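Local coordinates for uncharacterized protein (Porphyromonas gingivalis, PDB 1ZBS), which is uncharacterized but is probably a sugar kinase of the ASKHA superfamily, phosphorylating N-acetylglucosamine, at residues 144-157 / 215-227. Sequence-based numbering, arbitrary orientation.
Sequences EGSGAVLGRLFIGS and LVQNSFDDFLVRN
E144 lies across the 215-227 part of helix 210-229 and reaches toward its C-terminal portion, where R226 and N227 take one carboxylate oxygen each. N227 ND2 gives E144 OE2 a nearly straight bond (3.1 Å, 175°), approaching from above the carboxylate plane, while R226 NE forms a salt bridge with E144 OE1 at 2.9 Å whose hydrogen bond is bent and weak. A water donates to OE1 and accepts from R226 NH2, so it closes a second path between the two charges. E144 CG passes D222 CB, and the bend at chi2 (82°) turns the carboxylate toward R226 and N227; CB rests on the backbone of F223. Glutamate suits this place because it spans the distance and, probably as an anion, balances the arginine.

Next to it, G145 readily takes a positive phi and, lacking a side chain, fits closely beside F220 CD1 and F223 CB. Its N donates to S219 OG (2.9 Å), and its O lies at the edge of the F220 ring, 3.3 Å from CE1. A small hydroxyl at S219 lets the turn come this near.

Farther along, leucines interlock as knobs into holes. L215 lodges among L150, L153, F154 and S157, its CD1 3.6 Å from F154 CA; L150 in return sits among L215, V216, S219 and F220.

Segments 147-157 and 215-227 run 139° apart in direction, nearer antiparallel than parallel. This knobs-into-holes pair joins helix 147-159 to helix 210-229, which precedes strand 238-241 of the second five-stranded sheet, consistent with an ASKHA-like fold. Strand 120-125 flanks the E144 end, helix 249-258 covers F220, and K160 of the second subunit forms a salt bridge with E144.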
ATOM      1  N   GLU A 144      -2.795  11.030   1.728  1.00 20.24           N
ATOM      2  CA  GLU A 144      -3.067  11.177   3.165  1.00 20.61           C
ATOM      3  C   GLU A 144      -4.512  11.635   3.475  1.00 18.59           C
ATOM      4  O   GLU A 144      -5.102  12.412   2.732  1.00 17.65           O
ATOM      5  CB  GLU A 144      -2.055  12.142   3.793  1.00 20.99           C
ATOM      6  CG  GLU A 144      -0.628  11.599   3.850  1.00 22.02           C
ATOM      7  CD  GLU A 144       0.125  11.756   2.536  1.00 23.54           C
ATOM      8  OE1 GLU A 144       1.271  11.271   2.455  1.00 25.30           O
ATOM      9  OE2 GLU A 144      -0.416  12.373   1.593  1.00 17.69           O
ATOM     10  N   GLY A 145      -5.081  11.132   4.563  1.00 18.46           N
ATOM     11  CA  GLY A 145      -6.432  11.527   4.931  1.00 18.21           C
ATOM     12  C   GLY A 145      -7.547  11.070   4.005  1.00 18.00           C
ATOM     13  O   GLY A 145      -8.710  11.382   4.244  1.00 18.71           O
ATOM     14  N   SER A 146      -7.196  10.343   2.950  1.00 18.14           N
ATOM     15  CA  SER A 146      -8.173   9.826   2.001  1.00 19.43           C
ATOM     16  C   SER A 146      -8.848   8.596   2.605  1.00 20.50           C
ATOM     17  O   SER A 146      -8.295   7.964   3.500  1.00 21.07           O
ATOM     18  CB  SER A 146      -7.476   9.395   0.712  1.00 19.48           C
ATOM     19  OG  SER A 146      -6.676   8.257   0.984  1.00 17.72           O
ATOM     20  N   GLY A 147     -10.023   8.250   2.088  1.00 20.33           N
ATOM     21  CA  GLY A 147     -10.747   7.100   2.590  1.00 21.63           C
ATOM     22  C   GLY A 147     -10.040   5.777   2.369  1.00 22.27           C
ATOM     23  O   GLY A 147     -10.251   4.831   3.124  1.00 22.71           O
ATOM     24  N   ALA A 148      -9.217   5.683   1.331  1.00 22.21           N
ATOM     25  CA  ALA A 148      -8.497   4.440   1.101  1.00 22.66           C
ATOM     26  C   ALA A 148      -7.410   4.323   2.161  1.00 21.45           C
ATOM     27  O   ALA A 148      -7.172   3.243   2.697  1.00 20.00           O
ATOM     28  CB  ALA A 148      -7.879   4.417  -0.292  1.00 19.92           C
ATOM     29  N   VAL A 149      -6.758   5.434   2.479  1.00 19.21           N
ATOM     30  CA  VAL A 149      -5.711   5.372   3.475  1.00 19.25           C
ATOM     31  C   VAL A 149      -6.273   5.163   4.870  1.00 20.10           C
ATOM     32  O   VAL A 149      -5.739   4.363   5.636  1.00 19.55           O
ATOM     33  CB  VAL A 149      -4.822   6.610   3.420  1.00 19.08           C
ATOM     34  CG1 VAL A 149      -3.826   6.593   4.577  1.00 16.24           C
ATOM     35  CG2 VAL A 149      -4.069   6.618   2.099  1.00 14.79           C
ATOM     36  N   LEU A 150      -7.354   5.861   5.206  1.00 22.20           N
ATOM     37  CA  LEU A 150      -7.983   5.680   6.513  1.00 23.78           C
ATOM     38  C   LEU A 150      -8.317   4.201   6.641  1.00 23.26           C
ATOM     39  O   LEU A 150      -8.093   3.584   7.678  1.00 24.53           O
ATOM     40  CB  LEU A 150      -9.275   6.491   6.606  1.00 23.18           C
ATOM     41  CG  LEU A 150      -9.139   8.017   6.597  1.00 25.59           C
ATOM     42  CD1 LEU A 150     -10.539   8.650   6.707  1.00 21.47           C
ATOM     43  CD2 LEU A 150      -8.251   8.459   7.749  1.00 18.68           C
ATOM     44  N   GLY A 151      -8.849   3.639   5.562  1.00 22.95           N
ATOM     45  CA  GLY A 151      -9.201   2.232   5.554  1.00 21.41           C
ATOM     46  C   GLY A 151      -8.041   1.274   5.799  1.00 19.86           C
ATOM     47  O   GLY A 151      -8.154   0.381   6.638  1.00 17.23           O
ATOM     48  N   ARG A 152      -6.928   1.427   5.088  1.00 21.19           N
ATOM     49  CA  ARG A 152      -5.834   0.491   5.325  1.00 24.79           C
ATOM     50  C   ARG A 152      -5.210   0.690   6.703  1.00 25.37           C
ATOM     51  O   ARG A 152      -4.816  -0.281   7.357  1.00 24.91           O
ATOM     52  CB  ARG A 152      -4.753   0.571   4.242  1.00 25.77           C
ATOM     53  CG  ARG A 152      -3.904   1.816   4.245  1.00 28.33           C
ATOM     54  CD  ARG A 152      -2.602   1.551   3.493  1.00 27.53           C
ATOM     55  NE  ARG A 152      -2.088   2.767   2.884  1.00 27.29           N
ATOM     56  CZ  ARG A 152      -1.252   3.610   3.470  1.00 26.17           C
ATOM     57  NH1 ARG A 152      -0.814   3.373   4.696  1.00 26.60           N
ATOM     58  NH2 ARG A 152      -0.864   4.702   2.825  1.00 28.06           N
ATOM     59  N   LEU A 153      -5.125   1.937   7.154  1.00 23.60           N
ATOM     60  CA  LEU A 153      -4.575   2.200   8.476  1.00 25.36           C
ATOM     61  C   LEU A 153      -5.483   1.513   9.496  1.00 24.65           C
ATOM     62  O   LEU A 153      -5.030   0.742  10.347  1.00 24.45           O
ATOM     63  CB  LEU A 153      -4.513   3.715   8.759  1.00 23.60           C
ATOM     64  CG  LEU A 153      -3.502   4.540   7.955  1.00 24.01           C
ATOM     65  CD1 LEU A 153      -3.631   6.018   8.323  1.00 23.43           C
ATOM     66  CD2 LEU A 153      -2.069   4.057   8.240  1.00 24.56           C
ATOM     67  N   PHE A 154      -6.778   1.775   9.384  1.00 26.10           N
ATOM     68  CA  PHE A 154      -7.748   1.195  10.300  1.00 25.63           C
ATOM     69  C   PHE A 154      -7.748  -0.340  10.371  1.00 24.27           C
ATOM     70  O   PHE A 154      -7.574  -0.903  11.453  1.00 24.44           O
ATOM     71  CB  PHE A 154      -9.145   1.694   9.949  1.00 24.09           C
ATOM     72  CG  PHE A 154     -10.211   1.159  10.849  1.00 26.13           C
ATOM     73  CD1 PHE A 154     -10.299   1.574  12.169  1.00 26.55           C
ATOM     74  CD2 PHE A 154     -11.121   0.226  10.378  1.00 26.70           C
ATOM     75  CE1 PHE A 154     -11.284   1.064  13.002  1.00 29.61           C
ATOM     76  CE2 PHE A 154     -12.105  -0.289  11.203  1.00 29.41           C
ATOM     77  CZ  PHE A 154     -12.188   0.131  12.516  1.00 29.19           C
ATOM     78  N   ILE A 155      -7.939  -1.026   9.245  1.00 24.94           N
ATOM     79  CA  ILE A 155      -7.972  -2.480   9.304  1.00 27.97           C
ATOM     80  C   ILE A 155      -6.618  -3.056   9.746  1.00 27.56           C
ATOM     81  O   ILE A 155      -6.557  -4.105  10.394  1.00 26.47           O
ATOM     82  CB  ILE A 155      -8.463  -3.116   7.952  1.00 30.59           C
ATOM     83  CG1 ILE A 155      -7.350  -3.164   6.931  1.00 31.90           C
ATOM     84  CG2 ILE A 155      -9.638  -2.328   7.387  1.00 30.47           C
ATOM     85  CD1 ILE A 155      -6.654  -4.504   6.931  1.00 36.73           C
ATOM     86  N   GLY A 156      -5.534  -2.354   9.433  1.00 28.97           N
ATOM     87  CA  GLY A 156      -4.218  -2.825   9.837  1.00 29.99           C
ATOM     88  C   GLY A 156      -4.133  -2.908  11.353  1.00 31.09           C
ATOM     89  O   GLY A 156      -3.872  -3.972  11.919  1.00 28.76           O
ATOM     90  N   SER A 157      -4.366  -1.783  12.018  1.00 30.15           N
ATOM     91  CA  SER A 157      -4.310  -1.753  13.472  1.00 31.61           C
ATOM     92  C   SER A 157      -5.389  -2.641  14.082  1.00 30.73           C
ATOM     93  O   SER A 157      -5.183  -3.281  15.113  1.00 30.39           O
ATOM     94  CB  SER A 157      -4.490  -0.325  13.967  1.00 32.36           C
ATOM     95  OG  SER A 157      -5.720   0.178  13.497  1.00 38.32           O
ATOM     96  N   LEU A 215      -6.656   8.078  15.037  1.00 33.66           N
ATOM     97  CA  LEU A 215      -6.213   7.529  13.759  1.00 31.46           C
ATOM     98  C   LEU A 215      -6.639   8.467  12.623  1.00 31.23           C
ATOM     99  O   LEU A 215      -5.838   8.801  11.748  1.00 31.06           O
ATOM    100  CB  LEU A 215      -6.791   6.125  13.544  1.00 31.15           C
ATOM    101  CG  LEU A 215      -6.477   5.430  12.209  1.00 31.43           C
ATOM    102  CD1 LEU A 215      -6.483   3.900  12.396  1.00 32.36           C
ATOM    103  CD2 LEU A 215      -7.503   5.847  11.161  1.00 26.67           C
ATOM    104  N   VAL A 216      -7.895   8.902  12.644  1.00 30.85           N
ATOM    105  CA  VAL A 216      -8.404   9.804  11.612  1.00 31.13           C
ATOM    106  C   VAL A 216      -7.740  11.173  11.708  1.00 31.20           C
ATOM    107  O   VAL A 216      -7.415  11.796  10.696  1.00 27.36           O
ATOM    108  CB  VAL A 216      -9.930   9.961  11.729  1.00 29.87           C
ATOM    109  CG1 VAL A 216     -10.430  11.001  10.736  1.00 28.50           C
ATOM    110  CG2 VAL A 216     -10.595   8.611  11.454  1.00 28.36           C
ATOM    111  N   GLN A 217      -7.537  11.613  12.945  1.00 32.76           N
ATOM    112  CA  GLN A 217      -6.916  12.890  13.247  1.00 33.22           C
ATOM    113  C   GLN A 217      -5.471  12.968  12.743  1.00 32.80           C
ATOM    114  O   GLN A 217      -5.074  13.956  12.120  1.00 31.50           O
ATOM    115  CB  GLN A 217      -6.964  13.113  14.760  1.00 37.58           C
ATOM    116  CG  GLN A 217      -6.103  14.243  15.301  1.00 42.18           C
ATOM    117  CD  GLN A 217      -6.131  14.297  16.827  1.00 45.06           C
ATOM    118  OE1 GLN A 217      -7.087  14.792  17.435  1.00 44.12           O
ATOM    119  NE2 GLN A 217      -5.085  13.765  17.452  1.00 46.24           N
ATOM    120  N   ASN A 218      -4.687  11.929  13.007  1.00 31.55           N
ATOM    121  CA  ASN A 218      -3.299  11.918  12.583  1.00 30.61           C
ATOM    122  C   ASN A 218      -3.162  11.878  11.073  1.00 29.56           C
ATOM    123  O   ASN A 218      -2.225  12.444  10.506  1.00 26.29           O
ATOM    124  CB  ASN A 218      -2.561  10.732  13.199  1.00 33.88           C
ATOM    125  CG  ASN A 218      -2.546  10.792  14.706  1.00 38.81           C
ATOM    126  OD1 ASN A 218      -2.611  11.876  15.291  1.00 38.45           O
ATOM    127  ND2 ASN A 218      -2.450   9.634  15.348  1.00 41.00           N
ATOM    128  N   SER A 219      -4.103  11.218  10.412  1.00 27.75           N
ATOM    129  CA  SER A 219      -4.046  11.138   8.970  1.00 26.74           C
ATOM    130  C   SER A 219      -4.368  12.493   8.347  1.00 25.05           C
ATOM    131  O   SER A 219      -3.715  12.911   7.389  1.00 23.55           O
ATOM    132  CB  SER A 219      -5.014  10.078   8.454  1.00 27.34           C
ATOM    133  OG  SER A 219      -4.711   9.783   7.099  1.00 31.42           O
ATOM    134  N   PHE A 220      -5.372  13.179   8.890  1.00 24.63           N
ATOM    135  CA  PHE A 220      -5.744  14.496   8.382  1.00 24.07           C
ATOM    136  C   PHE A 220      -4.592  15.470   8.622  1.00 23.96           C
ATOM    137  O   PHE A 220      -4.290  16.307   7.774  1.00 22.72           O
ATOM    138  CB  PHE A 220      -7.006  15.032   9.075  1.00 23.67           C
ATOM    139  CG  PHE A 220      -8.291  14.388   8.607  1.00 26.47           C
ATOM    140  CD1 PHE A 220      -8.301  13.478   7.551  1.00 25.92           C
ATOM    141  CD2 PHE A 220      -9.498  14.714   9.221  1.00 26.66           C
ATOM    142  CE1 PHE A 220      -9.495  12.894   7.124  1.00 27.25           C
ATOM    143  CE2 PHE A 220     -10.692  14.138   8.804  1.00 28.24           C
ATOM    144  CZ  PHE A 220     -10.693  13.226   7.745  1.00 28.83           C
ATOM    145  N   ASP A 221      -3.948  15.359   9.782  1.00 23.45           N
ATOM    146  CA  ASP A 221      -2.838  16.246  10.105  1.00 25.65           C
ATOM    147  C   ASP A 221      -1.717  16.001   9.090  1.00 26.05           C
ATOM    148  O   ASP A 221      -1.122  16.946   8.567  1.00 25.05           O
ATOM    149  CB  ASP A 221      -2.334  15.980  11.532  1.00 27.99           C
ATOM    150  CG  ASP A 221      -1.322  17.015  11.996  1.00 31.66           C
ATOM    151  OD1 ASP A 221      -1.688  18.210  12.096  1.00 34.56           O
ATOM    152  OD2 ASP A 221      -0.157  16.639  12.257  1.00 33.95           O
ATOM    153  N   ASP A 222      -1.461  14.724   8.820  1.00 24.31           N
ATOM    154  CA  ASP A 222      -0.451  14.290   7.869  1.00 26.27           C
ATOM    155  C   ASP A 222      -0.726  14.870   6.494  1.00 25.15           C
ATOM    156  O   ASP A 222       0.194  15.255   5.772  1.00 23.28           O
ATOM    157  CB  ASP A 222      -0.453  12.765   7.743  1.00 30.48           C
ATOM    158  CG  ASP A 222       0.766  12.130   8.348  1.00 35.49           C
ATOM    159  OD1 ASP A 222       0.681  11.666   9.508  1.00 37.30           O
ATOM    160  OD2 ASP A 222       1.814  12.100   7.661  1.00 40.44           O
ATOM    161  N   PHE A 223      -2.001  14.889   6.116  1.00 23.95           N
ATOM    162  CA  PHE A 223      -2.370  15.434   4.822  1.00 23.19           C
ATOM    163  C   PHE A 223      -1.985  16.907   4.748  1.00 23.03           C
ATOM    164  O   PHE A 223      -1.391  17.347   3.759  1.00 24.69           O
ATOM    165  CB  PHE A 223      -3.868  15.270   4.553  1.00 19.36           C
ATOM    166  CG  PHE A 223      -4.353  16.060   3.367  1.00 18.98           C
ATOM    167  CD1 PHE A 223      -4.899  17.328   3.541  1.00 16.73           C
ATOM    168  CD2 PHE A 223      -4.222  15.559   2.075  1.00 15.78           C
ATOM    169  CE1 PHE A 223      -5.296  18.091   2.441  1.00 20.22           C
ATOM    170  CE2 PHE A 223      -4.615  16.311   0.965  1.00 19.82           C
ATOM    171  CZ  PHE A 223      -5.157  17.582   1.148  1.00 19.11           C
ATOM    172  N   LEU A 224      -2.303  17.670   5.788  1.00 23.04           N
ATOM    173  CA  LEU A 224      -1.970  19.093   5.786  1.00 25.63           C
ATOM    174  C   LEU A 224      -0.467  19.300   5.691  1.00 26.06           C
ATOM    175  O   LEU A 224       0.024  20.053   4.841  1.00 24.31           O
ATOM    176  CB  LEU A 224      -2.497  19.767   7.055  1.00 25.11           C
ATOM    177  CG  LEU A 224      -4.020  19.801   7.136  1.00 25.24           C
ATOM    178  CD1 LEU A 224      -4.460  20.337   8.491  1.00 24.97           C
ATOM    179  CD2 LEU A 224      -4.556  20.666   6.005  1.00 26.80           C
ATOM    180  N   VAL A 225       0.260  18.616   6.565  1.00 25.80           N
ATOM    181  CA  VAL A 225       1.706  18.714   6.599  1.00 27.55           C
ATOM    182  C   VAL A 225       2.371  18.485   5.239  1.00 28.86           C
ATOM    183  O   VAL A 225       3.078  19.355   4.734  1.00 28.17           O
ATOM    184  CB  VAL A 225       2.299  17.706   7.610  1.00 28.21           C
ATOM    185  CG1 VAL A 225       3.824  17.784   7.591  1.00 28.47           C
ATOM    186  CG2 VAL A 225       1.777  18.010   9.018  1.00 29.63           C
ATOM    187  N   ARG A 226       2.129  17.321   4.644  1.00 28.67           N
ATOM    188  CA  ARG A 226       2.745  16.964   3.368  1.00 28.15           C
ATOM    189  C   ARG A 226       2.029  17.439   2.113  1.00 27.30           C
ATOM    190  O   ARG A 226       2.494  17.180   1.000  1.00 27.18           O
ATOM    191  CB  ARG A 226       2.889  15.451   3.295  1.00 29.79           C
ATOM    192  CG  ARG A 226       3.433  14.853   4.570  1.00 33.67           C
ATOM    193  CD  ARG A 226       2.862  13.471   4.782  1.00 36.52           C
ATOM    194  NE  ARG A 226       3.435  12.481   3.883  1.00 39.41           N
ATOM    195  CZ  ARG A 226       4.433  11.665   4.217  1.00 40.84           C
ATOM    196  NH1 ARG A 226       4.965  11.728   5.430  1.00 40.65           N
ATOM    197  NH2 ARG A 226       4.877  10.763   3.350  1.00 39.89           N
ATOM    198  N   ASN A 227       0.904  18.129   2.268  1.00 25.95           N
ATOM    199  CA  ASN A 227       0.164  18.572   1.089  1.00 27.31           C
ATOM    200  C   ASN A 227      -0.229  20.047   1.064  1.00 28.50           C
ATOM    201  O   ASN A 227      -0.409  20.618  -0.012  1.00 32.08           O
ATOM    202  CB  ASN A 227      -1.098  17.702   0.913  1.00 25.19           C
ATOM    203  CG  ASN A 227      -0.773  16.225   0.698  1.00 24.83           C
ATOM    204  OD1 ASN A 227      -0.391  15.818  -0.396  1.00 24.02           O
ATOM    205  ND2 ASN A 227      -0.917  15.421   1.748  1.00 24.33           N
TER
HETATM  206  O   HOH W   1       3.419  10.974   1.048  1.00 38.58           O